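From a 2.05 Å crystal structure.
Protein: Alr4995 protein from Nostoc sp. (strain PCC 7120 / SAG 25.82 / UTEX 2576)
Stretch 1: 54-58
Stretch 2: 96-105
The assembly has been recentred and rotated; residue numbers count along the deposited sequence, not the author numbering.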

ATOM      1  N   VAL B  54      57.677  20.390  21.049  1.00 32.49           N
ATOM      2  CA  VAL B  54      56.311  20.797  21.368  1.00 37.70           C
ATOM      3  C   VAL B  54      56.283  22.087  22.172  1.00 35.62           C
ATOM      4  O   VAL B  54      56.788  22.140  23.286  1.00 40.51           O
ATOM      5  CB  VAL B  54      55.543  19.693  22.155  1.00 36.90           C
ATOM      6  CG1 VAL B  54      54.143  20.171  22.539  1.00 31.96           C
ATOM      7  CG2 VAL B  54      55.477  18.395  21.354  1.00 39.83           C
ATOM      8  N   ASP B  55      55.698  23.131  21.594  1.00 32.46           N
ATOM      9  CA  ASP B  55      55.415  24.352  22.323  1.00 34.43           C
ATOM     10  C   ASP B  55      54.047  24.249  22.959  1.00 35.61           C
ATOM     11  O   ASP B  55      53.205  23.468  22.514  1.00 34.45           O
ATOM     12  CB  ASP B  55      55.462  25.574  21.408  1.00 31.32           C
ATOM     13  CG  ASP B  55      56.849  25.839  20.851  1.00 44.85           C
ATOM     14  OD1 ASP B  55      57.854  25.553  21.551  1.00 45.05           O
ATOM     15  OD2 ASP B  55      56.931  26.342  19.709  1.00 41.20           O
ATOM     16  N   LEU B  56      53.824  25.049  23.994  1.00 32.00           N
ATOM     17  CA  LEU B  56      52.564  25.032  24.712  1.00 34.73           C
ATOM     18  C   LEU B  56      51.981  26.431  24.797  1.00 37.25           C
ATOM     19  O   LEU B  56      52.723  27.390  24.978  1.00 34.24           O
ATOM     20  CB  LEU B  56      52.754  24.455  26.116  1.00 32.59           C
ATOM     21  CG  LEU B  56      53.348  23.047  26.238  1.00 36.96           C
ATOM     22  CD1 LEU B  56      53.509  22.694  27.709  1.00 35.09           C
ATOM     23  CD2 LEU B  56      52.471  22.006  25.545  1.00 37.20           C
ATOM     24  N   VAL B  57      50.658  26.536  24.635  1.00 35.23           N
ATOM     25  CA  VAL B  57      49.898  27.754  24.923  1.00 32.81           C
ATOM     26  C   VAL B  57      49.598  27.767  26.410  1.00 37.73           C
ATOM     27  O   VAL B  57      49.425  26.706  26.998  1.00 43.05           O
ATOM     28  CB  VAL B  57      48.538  27.811  24.158  1.00 38.51           C
ATOM     29  CG1 VAL B  57      47.808  29.134  24.428  1.00 35.25           C
ATOM     30  CG2 VAL B  57      48.722  27.583  22.668  1.00 30.91           C
ATOM     31  N   THR B  58      49.513  28.943  27.022  1.00 40.97           N
ATOM     32  CA  THR B  58      49.110  29.019  28.424  1.00 42.14           C
ATOM     33  C   THR B  58      47.605  28.829  28.580  1.00 42.05           C
ATOM     34  O   THR B  58      46.826  29.666  28.115  1.00 42.86           O
ATOM     35  CB  THR B  58      49.497  30.356  29.047  1.00 37.49           C
ATOM     36  OG1 THR B  58      50.909  30.542  28.923  1.00 36.69           O
ATOM     37  CG2 THR B  58      49.102  30.378  30.503  1.00 38.80           C
ATOM     38  N   TYR B  96      44.062  34.579  22.807  1.00 23.50           N
ATOM     39  CA  TYR B  96      45.176  33.797  23.334  1.00 24.88           C
ATOM     40  C   TYR B  96      45.945  33.105  22.229  1.00 28.93           C
ATOM     41  O   TYR B  96      47.181  33.040  22.278  1.00 27.53           O
ATOM     42  CB  TYR B  96      44.672  32.784  24.361  1.00 28.82           C
ATOM     43  CG  TYR B  96      44.021  33.488  25.508  1.00 34.44           C
ATOM     44  CD1 TYR B  96      44.794  34.145  26.457  1.00 39.08           C
ATOM     45  CD2 TYR B  96      42.633  33.553  25.624  1.00 36.36           C
ATOM     46  CE1 TYR B  96      44.214  34.825  27.509  1.00 43.22           C
ATOM     47  CE2 TYR B  96      42.037  34.227  26.687  1.00 40.50           C
ATOM     48  CZ  TYR B  96      42.841  34.863  27.625  1.00 45.78           C
ATOM     49  OH  TYR B  96      42.292  35.549  28.687  1.00 51.38           O
ATOM     50  N   PHE B  97      45.221  32.615  21.219  1.00 24.31           N
ATOM     51  CA  PHE B  97      45.867  31.990  20.068  1.00 23.35           C
ATOM     52  C   PHE B  97      46.644  33.049  19.287  1.00 22.14           C
ATOM     53  O   PHE B  97      47.815  32.849  18.941  1.00 24.96           O
ATOM     54  CB  PHE B  97      44.830  31.283  19.173  1.00 22.34           C
ATOM     55  CG  PHE B  97      44.326  29.975  19.738  1.00 23.15           C
ATOM     56  CD1 PHE B  97      45.170  29.149  20.480  1.00 20.70           C
ATOM     57  CD2 PHE B  97      43.021  29.563  19.523  1.00 25.90           C
ATOM     58  CE1 PHE B  97      44.728  27.934  20.990  1.00 24.67           C
ATOM     59  CE2 PHE B  97      42.569  28.334  20.027  1.00 26.81           C
ATOM     60  CZ  PHE B  97      43.433  27.522  20.766  1.00 25.35           C
ATOM     61  N   LYS B  98      46.005  34.185  19.033  1.00 20.81           N
ATOM     62  CA  LYS B  98      46.659  35.274  18.321  1.00 26.05           C
ATOM     63  C   LYS B  98      47.954  35.720  19.036  1.00 28.76           C
ATOM     64  O   LYS B  98      48.996  35.970  18.397  1.00 25.88           O
ATOM     65  CB  LYS B  98      45.701  36.458  18.170  1.00 22.27           C
ATOM     66  CG  LYS B  98      46.309  37.605  17.426  1.00 27.49           C
ATOM     67  CD  LYS B  98      45.351  38.763  17.288  1.00 28.85           C
ATOM     68  CE  LYS B  98      45.918  39.749  16.286  1.00 34.08           C
ATOM     69  NZ  LYS B  98      45.103  40.987  16.183  1.00 44.20           N
ATOM     70  N   GLU B  99      47.878  35.800  20.363  1.00 28.35           N
ATOM     71  CA  GLU B  99      49.034  36.168  21.180  1.00 29.30           C
ATOM     72  C   GLU B  99      50.171  35.183  20.966  1.00 28.90           C
ATOM     73  O   GLU B  99      51.312  35.584  20.789  1.00 25.62           O
ATOM     74  CB  GLU B  99      48.679  36.211  22.663  1.00 28.01           C
ATOM     75  CG  GLU B  99      49.808  36.758  23.532  1.00 33.97           C
ATOM     76  CD  GLU B  99      49.441  36.774  25.008  1.00 46.47           C
ATOM     77  OE1 GLU B  99      49.243  35.671  25.581  1.00 44.29           O
ATOM     78  OE2 GLU B  99      49.311  37.891  25.582  1.00 52.40           O
ATOM     79  N   TRP B 100      49.868  33.893  20.985  1.00 23.23           N
ATOM     80  CA  TRP B 100      50.923  32.921  20.766  1.00 24.66           C
ATOM     81  C   TRP B 100      51.551  33.104  19.381  1.00 25.91           C
ATOM     82  O   TRP B 100      52.770  33.112  19.248  1.00 26.75           O
ATOM     83  CB  TRP B 100      50.420  31.483  20.935  1.00 24.43           C
ATOM     84  CG  TRP B 100      51.578  30.522  20.900  1.00 27.49           C
ATOM     85  CD1 TRP B 100      52.299  30.051  21.975  1.00 27.81           C
ATOM     86  CD2 TRP B 100      52.183  29.952  19.732  1.00 26.11           C
ATOM     87  NE1 TRP B 100      53.295  29.213  21.539  1.00 26.48           N
ATOM     88  CE2 TRP B 100      53.253  29.138  20.170  1.00 25.83           C
ATOM     89  CE3 TRP B 100      51.927  30.051  18.361  1.00 25.08           C
ATOM     90  CZ2 TRP B 100      54.062  28.426  19.284  1.00 29.16           C
ATOM     91  CZ3 TRP B 100      52.732  29.345  17.483  1.00 29.63           C
ATOM     92  CH2 TRP B 100      53.787  28.540  17.949  1.00 27.09           C
ATOM     93  N   PHE B 101      50.727  33.262  18.354  1.00 26.75           N
ATOM     94  CA  PHE B 101      51.248  33.331  16.992  1.00 24.32           C
ATOM     95  C   PHE B 101      52.165  34.540  16.821  1.00 29.32           C
ATOM     96  O   PHE B 101      53.282  34.413  16.297  1.00 25.46           O
ATOM     97  CB  PHE B 101      50.109  33.385  15.964  1.00 19.40           C
ATOM     98  CG  PHE B 101      49.451  32.051  15.705  1.00 19.98           C
ATOM     99  CD1 PHE B 101      50.217  30.936  15.378  1.00 22.57           C
ATOM    100  CD2 PHE B 101      48.067  31.916  15.775  1.00 23.05           C
ATOM    101  CE1 PHE B 101      49.628  29.713  15.133  1.00 23.32           C
ATOM    102  CE2 PHE B 101      47.464  30.680  15.532  1.00 22.01           C
ATOM    103  CZ  PHE B 101      48.241  29.585  15.211  1.00 20.93           C
ATOM    104  N   GLU B 102      51.694  35.705  17.262  1.00 24.55           N
ATOM    105  CA  GLU B 102      52.455  36.936  17.100  1.00 27.64           C
ATOM    106  C   GLU B 102      53.749  36.910  17.920  1.00 29.84           C
ATOM    107  O   GLU B 102      54.789  37.341  17.438  1.00 31.73           O
ATOM    108  CB  GLU B 102      51.583  38.138  17.447  1.00 30.76           C
ATOM    109  CG  GLU B 102      50.620  38.439  16.306  1.00 34.77           C
ATOM    110  CD  GLU B 102      49.762  39.675  16.506  1.00 39.67           C
ATOM    111  OE1 GLU B 102      49.500  40.063  17.668  1.00 44.49           O
ATOM    112  OE2 GLU B 102      49.339  40.256  15.477  1.00 44.11           O
ATOM    113  N   GLY B 103      53.698  36.345  19.119  1.00 28.44           N
ATOM    114  CA  GLY B 103      54.885  36.199  19.946  1.00 26.17           C
ATOM    115  C   GLY B 103      55.850  35.150  19.426  1.00 31.20           C
ATOM    116  O   GLY B 103      56.955  34.999  19.939  1.00 27.90           O
ATOM    117  N   ASN B 104      55.439  34.406  18.405  1.00 29.02           N
ATOM    118  CA  ASN B 104      56.350  33.454  17.792  1.00 26.90           C
ATOM    119  C   ASN B 104      56.675  33.816  16.351  1.00 24.19           C
ATOM    120  O   ASN B 104      57.070  32.956  15.569  1.00 24.55           O
ATOM    121  CB  ASN B 104      55.789  32.041  17.888  1.00 25.96           C
ATOM    122  CG  ASN B 104      56.052  31.409  19.247  1.00 29.48           C
ATOM    123  OD1 ASN B 104      56.975  30.605  19.404  1.00 29.10           O
ATOM    124  ND2 ASN B 104      55.237  31.768  20.236  1.00 25.89           N
ATOM    125  N   GLY B 105      56.529  35.102  16.030  1.00 21.45           N
ATOM    126  CA  GLY B 105      57.050  35.658  14.794  1.00 24.71           C
ATOM    127  C   GLY B 105      56.168  35.592  13.551  1.00 28.42           C
ATOM    128  O   GLY B 105      56.532  36.107  12.489  1.00 27.75           O
TER
HETATM  129  O   HOH W   1      57.762  28.501  18.356  1.00 31.65           O

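Segments far apart in sequence often meet through a single large side chain, with water supplying the polar link that the protein atoms do not make directly. The contact between residues 54-58 and 96-105 of this Nostoc protein is a compact example. The first segment is the end of a strand, 54-56, running into a loop; the second is the last part of a helix and the residues that follow it. The two backbones stay well apart, the nearest CA atoms being those of Val-57 and Trp-100 at 6.7 Å, and no direct hydrogen bond crosses between the two segments. About 263 Å² of surface is buried, counting both sides, much of it on Val-57 and Trp-100.

Val-54 is buried but takes no part, its side chain out of reach of the second segment. Asp-55 makes the first contact. Its CA-to-CB bond points toward the helix, and the carboxylate oxygen Asp-55 OD2 lies 3.6 Å from CZ2 of Trp-100, at the edge of the indole and near its plane. That placement suits an acidic group, because the rim of an aromatic ring carries its slightly positive C-H groups whereas the face is rich in electrons. Asp-55 OD2 is 4.3 Å from OD1 of Asn-104, too far for a direct bond and between two acceptors in any case. A water resolves the mismatch by donating to both, at 2.7 Å from Asp-55 OD2 and 2.5 Å from Asn-104 OD1. Asn-104 is itself held by its amide: Asn-104 ND2 donates to Trp-100 O at 3.0 Å, tying the side chain back to the helix while OD1 receives the water.

Leu-56 shows the alternation expected of an extended strand. Its CA-to-CB bond points away, and its contribution is made by the backbone, with Leu-56 O lying 3.9 Å from Trp-100 NE1. This is a polar approach but not a hydrogen bond.

At Val-57 the chemistry becomes apolar. The CA-to-CB bond points sideways, yet the t rotamer leaves Val-57 CG2 within reach of two aromatic rings, 4.3 Å from Phe-97 CE1 and 4.4 Å from Trp-100 CD1. The methyl meets Phe-97 at the ring edge. The CA-to-CB bond of Phe-97 points away from the first segment, but the end of its side chain comes nearer, and the helix brings it and Trp-100, three residues later, to the same methyl. Thr-58 then leaves the contact, its side chain approaching no residue of the helical segment closely.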